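Local coordinates for protein putative adhesin (Bacteroides fragilis NCTC 9343, PDB 3PET) that is a putative lipoprotein of a gut bacterium whose right-handed beta-helix probably serves as the head of a surface adhesin, though its binding partner is unknown, at residues E172-G177 with D190-G195; A148-L153 with A168-A173; V178-C183 with V196-Y201. All blocks are in the same frame, centred on the assembly; numbering follows the deposited sequence.

Contact 1 of 3, residues E172-G177 with D190-G195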
# COMPACT_ATOMS: atom_id res chain seq x y z
N GLU A 172 16.28 1.89 -13.36
CA GLU A 172 15.43 0.72 -13.64
C GLU A 172 14.22 0.88 -12.74
O GLU A 172 14.35 0.78 -11.53
CB GLU A 172 16.16 -0.61 -13.41
CG GLU A 172 17.30 -0.83 -14.40
CD GLU A 172 18.57 -1.47 -13.86
OE1 GLU A 172 18.51 -2.13 -12.79
OE2 GLU A 172 19.62 -1.32 -14.51
N ALA A 173 13.08 1.25 -13.32
CA ALA A 173 11.88 1.49 -12.51
C ALA A 173 10.73 0.59 -12.88
O ALA A 173 10.42 0.43 -14.07
CB ALA A 173 11.45 2.95 -12.66
N SER A 174 10.08 -0.01 -11.87
CA SER A 174 8.91 -0.86 -12.11
C SER A 174 7.89 -0.59 -11.02
O SER A 174 8.24 -0.58 -9.85
CB SER A 174 9.28 -2.33 -12.20
OG SER A 174 8.12 -3.14 -12.30
N SER A 175 6.64 -0.26 -11.44
CA SER A 175 5.54 0.05 -10.54
C SER A 175 4.50 -1.08 -10.63
O SER A 175 3.91 -1.26 -11.70
CB SER A 175 4.95 1.43 -10.89
OG SER A 175 4.47 1.47 -12.22
N GLN A 176 4.34 -1.89 -9.54
CA GLN A 176 3.46 -3.08 -9.52
C GLN A 176 2.33 -3.01 -8.48
O GLN A 176 1.44 -3.85 -8.50
CB GLN A 176 4.27 -4.35 -9.27
CG GLN A 176 5.25 -4.72 -10.36
CD GLN A 176 6.06 -5.91 -9.92
OE1 GLN A 176 7.03 -5.78 -9.19
NE2 GLN A 176 5.61 -7.11 -10.26
N GLY A 177 2.39 -2.03 -7.58
CA GLY A 177 1.34 -1.84 -6.58
C GLY A 177 0.47 -0.66 -6.94
O GLY A 177 0.18 -0.42 -8.13
N ASP A 190 14.92 2.29 -17.94
CA ASP A 190 14.11 1.11 -18.20
C ASP A 190 12.92 1.27 -17.27
O ASP A 190 13.10 1.29 -16.05
CB ASP A 190 14.91 -0.18 -17.96
CG ASP A 190 14.31 -1.41 -18.61
OD1 ASP A 190 13.07 -1.60 -18.51
OD2 ASP A 190 15.08 -2.20 -19.20
N ALA A 191 11.72 1.54 -17.82
CA ALA A 191 10.54 1.80 -17.00
C ALA A 191 9.39 0.88 -17.37
O ALA A 191 9.12 0.71 -18.57
CB ALA A 191 10.10 3.27 -17.13
N ALA A 192 8.74 0.27 -16.35
CA ALA A 192 7.62 -0.65 -16.60
C ALA A 192 6.44 -0.36 -15.68
O ALA A 192 6.56 -0.55 -14.47
CB ALA A 192 8.08 -2.10 -16.43
N VAL A 193 5.28 0.04 -16.25
CA VAL A 193 4.04 0.29 -15.48
C VAL A 193 3.25 -1.02 -15.43
O VAL A 193 2.89 -1.55 -16.48
CB VAL A 193 3.21 1.49 -16.04
CG1 VAL A 193 1.73 1.41 -15.63
CG2 VAL A 193 3.82 2.81 -15.60
N ARG A 194 3.05 -1.59 -14.23
CA ARG A 194 2.37 -2.89 -14.10
C ARG A 194 1.27 -2.89 -13.02
O ARG A 194 0.63 -3.92 -12.82
CB ARG A 194 3.38 -4.00 -13.76
CG ARG A 194 4.47 -4.30 -14.81
CD ARG A 194 3.89 -5.07 -16.00
NE ARG A 194 4.93 -5.59 -16.89
CZ ARG A 194 5.49 -4.92 -17.90
NH1 ARG A 194 5.11 -3.67 -18.16
NH2 ARG A 194 6.42 -5.49 -18.65
N GLY A 195 1.01 -1.74 -12.39
CA GLY A 195 -0.06 -1.65 -11.39
C GLY A 195 -0.97 -0.48 -11.67
O GLY A 195 -1.30 -0.20 -12.82
O HOH W 1 11.70 -1.95 -15.35
O HOH W 2 1.84 1.09 -11.98
O HOH W 3 1.13 -5.54 -10.88
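Q176 and R194 meet just past the ends of two parallel strands, where Q176 CG, its second methylene, lies 3.9 Å from R194 CB. The side chains run slantwise to each other, and the amide and guanidinium planes stand 85° apart, so the flat groups do not stack. The R194 chain bends at chi2 (-75°), which places CD; the guanidinium lies over its own strand, one face covering A192 CB, 3.7 Å from the plane and offset toward the rim. Its NH1 gives a hydrogen bond to S211 OG on the next coil and a weak one to V193 O.

On the opposite face, S175 OG sits between its backbone N and carbonyl carbon (chi1 59°), which brings it to 3.7 Å from V193 CG2. The water bound to S175 OG (2.7 Å) accepts the N-H of G195, so this inward hydroxyl has a polar partner among the apolar I199 and V193. Strands 172-175 and 190-193 are adjacent rungs of the right-handed beta-helix, joined by a ladder from A173 N to D190 O (2.7 Å) as far as R194 N to S175 O (2.7 Å).

Another water donates to both Q176 O and R194 O, spanning the bend, where the regular pairing is interrupted. Thus main-chain bonds set the rung spacing, E172, S174 and D190 lie outside with A192, and water satisfies the inward S175 OG.

Contact 2 of 3, residues A148-L153 with A168-A173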
# COMPACT_ATOMS: atom_id res chain seq x y z
N ALA A 148 23.17 8.82 -7.64
CA ALA A 148 23.46 7.39 -7.79
C ALA A 148 23.97 7.14 -9.20
O ALA A 148 23.58 7.86 -10.13
CB ALA A 148 22.21 6.56 -7.52
N GLN A 149 24.85 6.15 -9.38
CA GLN A 149 25.26 5.82 -10.74
C GLN A 149 24.13 5.00 -11.35
O GLN A 149 23.71 5.26 -12.47
CB GLN A 149 26.62 5.08 -10.76
CG GLN A 149 27.83 6.00 -10.53
CD GLN A 149 28.07 6.99 -11.66
OE1 GLN A 149 27.71 6.78 -12.83
NE2 GLN A 149 28.69 8.11 -11.33
N ILE A 150 23.59 4.06 -10.56
CA ILE A 150 22.47 3.19 -10.93
C ILE A 150 21.43 3.26 -9.83
O ILE A 150 21.79 3.15 -8.65
CB ILE A 150 22.92 1.71 -11.18
CG1 ILE A 150 24.03 1.63 -12.26
CG2 ILE A 150 21.69 0.82 -11.61
CD1 ILE A 150 24.95 0.40 -12.17
N ALA A 151 20.14 3.40 -10.20
CA ALA A 151 19.02 3.37 -9.24
C ALA A 151 17.94 2.42 -9.73
O ALA A 151 17.34 2.65 -10.79
CB ALA A 151 18.45 4.77 -9.01
N ALA A 152 17.74 1.33 -9.00
CA ALA A 152 16.70 0.34 -9.27
C ALA A 152 15.57 0.65 -8.30
O ALA A 152 15.78 0.63 -7.09
CB ALA A 152 17.25 -1.09 -9.10
N LEU A 153 14.42 1.07 -8.84
CA LEU A 153 13.26 1.51 -8.05
C LEU A 153 12.09 0.62 -8.35
O LEU A 153 11.54 0.68 -9.46
CB LEU A 153 12.93 3.00 -8.37
CG LEU A 153 14.11 4.00 -8.28
CD1 LEU A 153 13.69 5.40 -8.74
CD2 LEU A 153 14.68 4.07 -6.85
N ALA A 168 20.30 10.09 -11.11
CA ALA A 168 20.96 8.82 -11.43
C ALA A 168 21.35 8.77 -12.90
O ALA A 168 20.66 9.36 -13.73
CB ALA A 168 20.05 7.66 -11.09
N ASN A 169 22.44 8.06 -13.24
CA ASN A 169 22.80 7.93 -14.66
C ASN A 169 21.90 6.89 -15.32
O ASN A 169 21.37 7.16 -16.38
CB ASN A 169 24.28 7.59 -14.84
CG ASN A 169 25.14 8.81 -14.69
OD1 ASN A 169 24.79 9.91 -15.13
ND2 ASN A 169 26.28 8.65 -14.08
N ALA A 170 21.70 5.75 -14.67
CA ALA A 170 20.86 4.66 -15.17
C ALA A 170 19.75 4.38 -14.17
O ALA A 170 20.01 4.26 -12.96
CB ALA A 170 21.69 3.41 -15.41
N VAL A 171 18.52 4.30 -14.65
CA VAL A 171 17.38 4.02 -13.79
C VAL A 171 16.67 2.77 -14.29
O VAL A 171 16.46 2.63 -15.50
CB VAL A 171 16.39 5.24 -13.68
CG1 VAL A 171 15.07 4.87 -13.00
CG2 VAL A 171 17.04 6.41 -12.96
N GLU A 172 16.28 1.89 -13.36
CA GLU A 172 15.43 0.72 -13.64
C GLU A 172 14.22 0.88 -12.74
O GLU A 172 14.35 0.78 -11.53
CB GLU A 172 16.16 -0.61 -13.41
CG GLU A 172 17.30 -0.83 -14.40
CD GLU A 172 18.57 -1.47 -13.86
OE1 GLU A 172 18.51 -2.13 -12.79
OE2 GLU A 172 19.62 -1.32 -14.51
N ALA A 173 13.08 1.25 -13.32
CA ALA A 173 11.88 1.49 -12.51
C ALA A 173 10.73 0.59 -12.88
O ALA A 173 10.42 0.43 -14.07
CB ALA A 173 11.45 2.95 -12.66
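Q149 and N169 turn CG the same way, anti to the carbonyl carbon (chi1 -76° and -79°), and a further bend at chi2 of Q149 helps bring its amide alongside that of N169. Both residues stand at the corner of successive coils of the right-handed beta-helix, and their side chains point the same way. N169 ND2 donates to Q149 OE1 at 2.7 Å; the acceptor lies in the N169 amide plane, but the donor stands 43° above the plane of the Q149 carbonyl, the two amides being turned against each other. This makes a single amide-to-amide bond between successive corners.

Q149 O takes the backbone N-H of A170 and, weakly, that of N169, so the corner is tied by main chain as well. Beyond it, strands 150-153 and 171-173 run parallel, with bonds from A151 N to A170 O, E172 N to A151 O and L153 N to E172 O.

Inside the coil, A151 CB packs on A168 CB at 3.9 Å, across the corner, while L153 and V171 reach C183 on another wall. Outside, the E172 carboxylate folds back over the earlier rung, its chain bent at chi2 and crossing that of I150. There OE1 lies 4.0 Å from A152 CB, and OE2 lies 4.2 Å from I150 CG2.

Contact 3 of 3, residues V178-C183 with V196-Y201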
# COMPACT_ATOMS: atom_id res chain seq x y z
N VAL A 178 0.08 0.11 -5.93
CA VAL A 178 -0.75 1.31 -6.10
C VAL A 178 0.10 2.50 -5.72
O VAL A 178 0.49 2.62 -4.55
CB VAL A 178 -2.06 1.22 -5.28
CG1 VAL A 178 -2.87 2.50 -5.40
CG2 VAL A 178 -2.89 0.01 -5.71
N GLY A 179 0.42 3.34 -6.70
CA GLY A 179 1.29 4.48 -6.45
C GLY A 179 2.19 4.81 -7.62
O GLY A 179 2.30 4.03 -8.57
N ASP A 180 2.84 5.97 -7.54
CA ASP A 180 3.67 6.52 -8.60
C ASP A 180 5.14 6.43 -8.30
O ASP A 180 5.54 6.41 -7.14
CB ASP A 180 3.32 8.00 -8.80
CG ASP A 180 1.90 8.29 -9.24
OD1 ASP A 180 1.28 7.41 -9.88
OD2 ASP A 180 1.41 9.40 -8.97
N ILE A 181 5.96 6.45 -9.36
CA ILE A 181 7.41 6.56 -9.22
C ILE A 181 7.83 7.83 -9.93
O ILE A 181 7.53 7.98 -11.11
CB ILE A 181 8.23 5.33 -9.74
CG1 ILE A 181 7.82 4.03 -9.03
CG2 ILE A 181 9.75 5.58 -9.62
CD1 ILE A 181 8.47 2.79 -9.62
N THR A 182 8.48 8.75 -9.22
CA THR A 182 9.06 9.95 -9.82
C THR A 182 10.55 9.73 -9.73
O THR A 182 11.03 9.32 -8.69
CB THR A 182 8.56 11.25 -9.17
OG1 THR A 182 7.13 11.27 -9.23
CG2 THR A 182 9.12 12.51 -9.88
N CYS A 183 11.27 9.87 -10.86
CA CYS A 183 12.70 9.57 -10.86
C CYS A 183 13.43 10.51 -11.81
O CYS A 183 12.83 11.45 -12.35
CB CYS A 183 12.96 8.10 -11.17
SG CYS A 183 12.29 7.57 -12.77
N VAL A 196 -1.39 0.22 -10.59
CA VAL A 196 -2.22 1.42 -10.70
C VAL A 196 -1.33 2.58 -10.30
O VAL A 196 -1.01 2.75 -9.12
CB VAL A 196 -3.53 1.35 -9.88
CG1 VAL A 196 -4.38 2.59 -10.10
CG2 VAL A 196 -4.34 0.11 -10.24
N GLY A 197 -0.88 3.33 -11.28
CA GLY A 197 0.03 4.43 -11.03
C GLY A 197 0.97 4.62 -12.19
O GLY A 197 1.04 3.76 -13.09
N SER A 198 1.69 5.73 -12.17
CA SER A 198 2.53 6.18 -13.26
C SER A 198 3.99 6.32 -12.91
O SER A 198 4.34 6.48 -11.75
CB SER A 198 2.03 7.54 -13.74
OG SER A 198 0.68 7.42 -14.14
N ILE A 199 4.84 6.32 -13.95
CA ILE A 199 6.29 6.56 -13.80
C ILE A 199 6.61 7.88 -14.52
O ILE A 199 6.33 8.04 -15.70
CB ILE A 199 7.17 5.38 -14.29
CG1 ILE A 199 6.86 4.09 -13.48
CG2 ILE A 199 8.66 5.75 -14.23
CD1 ILE A 199 7.42 2.79 -14.02
N LYS A 200 7.14 8.84 -13.76
CA LYS A 200 7.52 10.15 -14.27
C LYS A 200 9.03 10.30 -14.14
O LYS A 200 9.57 10.06 -13.07
CB LYS A 200 6.80 11.29 -13.51
CG LYS A 200 5.32 11.45 -13.90
CD LYS A 200 4.52 12.22 -12.86
CE LYS A 200 4.20 11.40 -11.62
NZ LYS A 200 3.37 12.16 -10.65
N TYR A 201 9.72 10.64 -15.23
CA TYR A 201 11.16 10.77 -15.13
C TYR A 201 11.66 12.10 -15.67
O TYR A 201 11.24 12.54 -16.76
CB TYR A 201 11.88 9.60 -15.84
CG TYR A 201 11.65 9.53 -17.34
CD1 TYR A 201 10.55 8.87 -17.87
CD2 TYR A 201 12.57 10.09 -18.23
CE1 TYR A 201 10.34 8.81 -19.25
CE2 TYR A 201 12.37 10.02 -19.61
CZ TYR A 201 11.26 9.38 -20.11
OH TYR A 201 11.06 9.35 -21.47
O HOH W 4 3.31 11.38 -8.05
O HOH W 5 0.89 10.93 -11.17
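I181 and I199 pack one above the other in register on the inner face of the right-handed beta-helix, while D180 and K200, on neighbouring coils, meet on its watery outer side. The inner part is close and apolar: I181 CB lies 4.2 Å from I199 CG1, and C183 SG touches Y201 CB at 3.7 Å. C183 SG stands between its own backbone N and carbonyl carbon (chi1 58°), which puts it against that CB. Around them lie side chains of the other walls, among them L153, V171 and I189. The strands 181-183 and 199-201 are parallel, bonded from I181 N to S198 O, from K200 N to I181 O and from C183 N to K200 O.

Before the strands, the coils pass through bends at V178-G179 and V196-G197. G179 and G197 hold positive phi angles at which a CB would jam against the preceding carbonyl O, and a CB on G197 would also strike G179 O. V178 and V196 lie at the outer end, where each packs on the second subunit, V178 on V139 and V196 on G99 of that subunit.

The outer side is looser. The K200 chain, bent at chi3, crosses T182, with CE 3.8 Å from T182 OG1, and its NZ makes a long salt bridge to D180 OD2, at 3.8 Å. Two waters fill in, each donating to D180 OD2 and accepting from NZ. The other carboxylate oxygen is held by main chain: S198 N donates to D180 OD1 at 2.9 Å, nearly straight (171°), meeting it on the anti side, 31° out of the carboxylate plane.

Following the chain, contact 2 comes first: 168-173 returns beside 148-153 after one turn of the helix and closes that coil. E172 and A173 then serve a second time, because strand 171-175 is the middle rung between 147-155 and 188-193, and contact 1 begins where contact 2 ends. Contact 1 closes the next coil when 190-195 arrives. Contact 3 opens inside that coil at 178-183 and closes beyond it at 196-201, so contacts 1 and 3 cross, whereas contacts 2 and 3 follow in series. Contact 1 and the strand part of contact 2 build one wall, contact 2 also tying its corner to the wall before; contact 3 builds another, and I181, C183 and I199 pack across the interior.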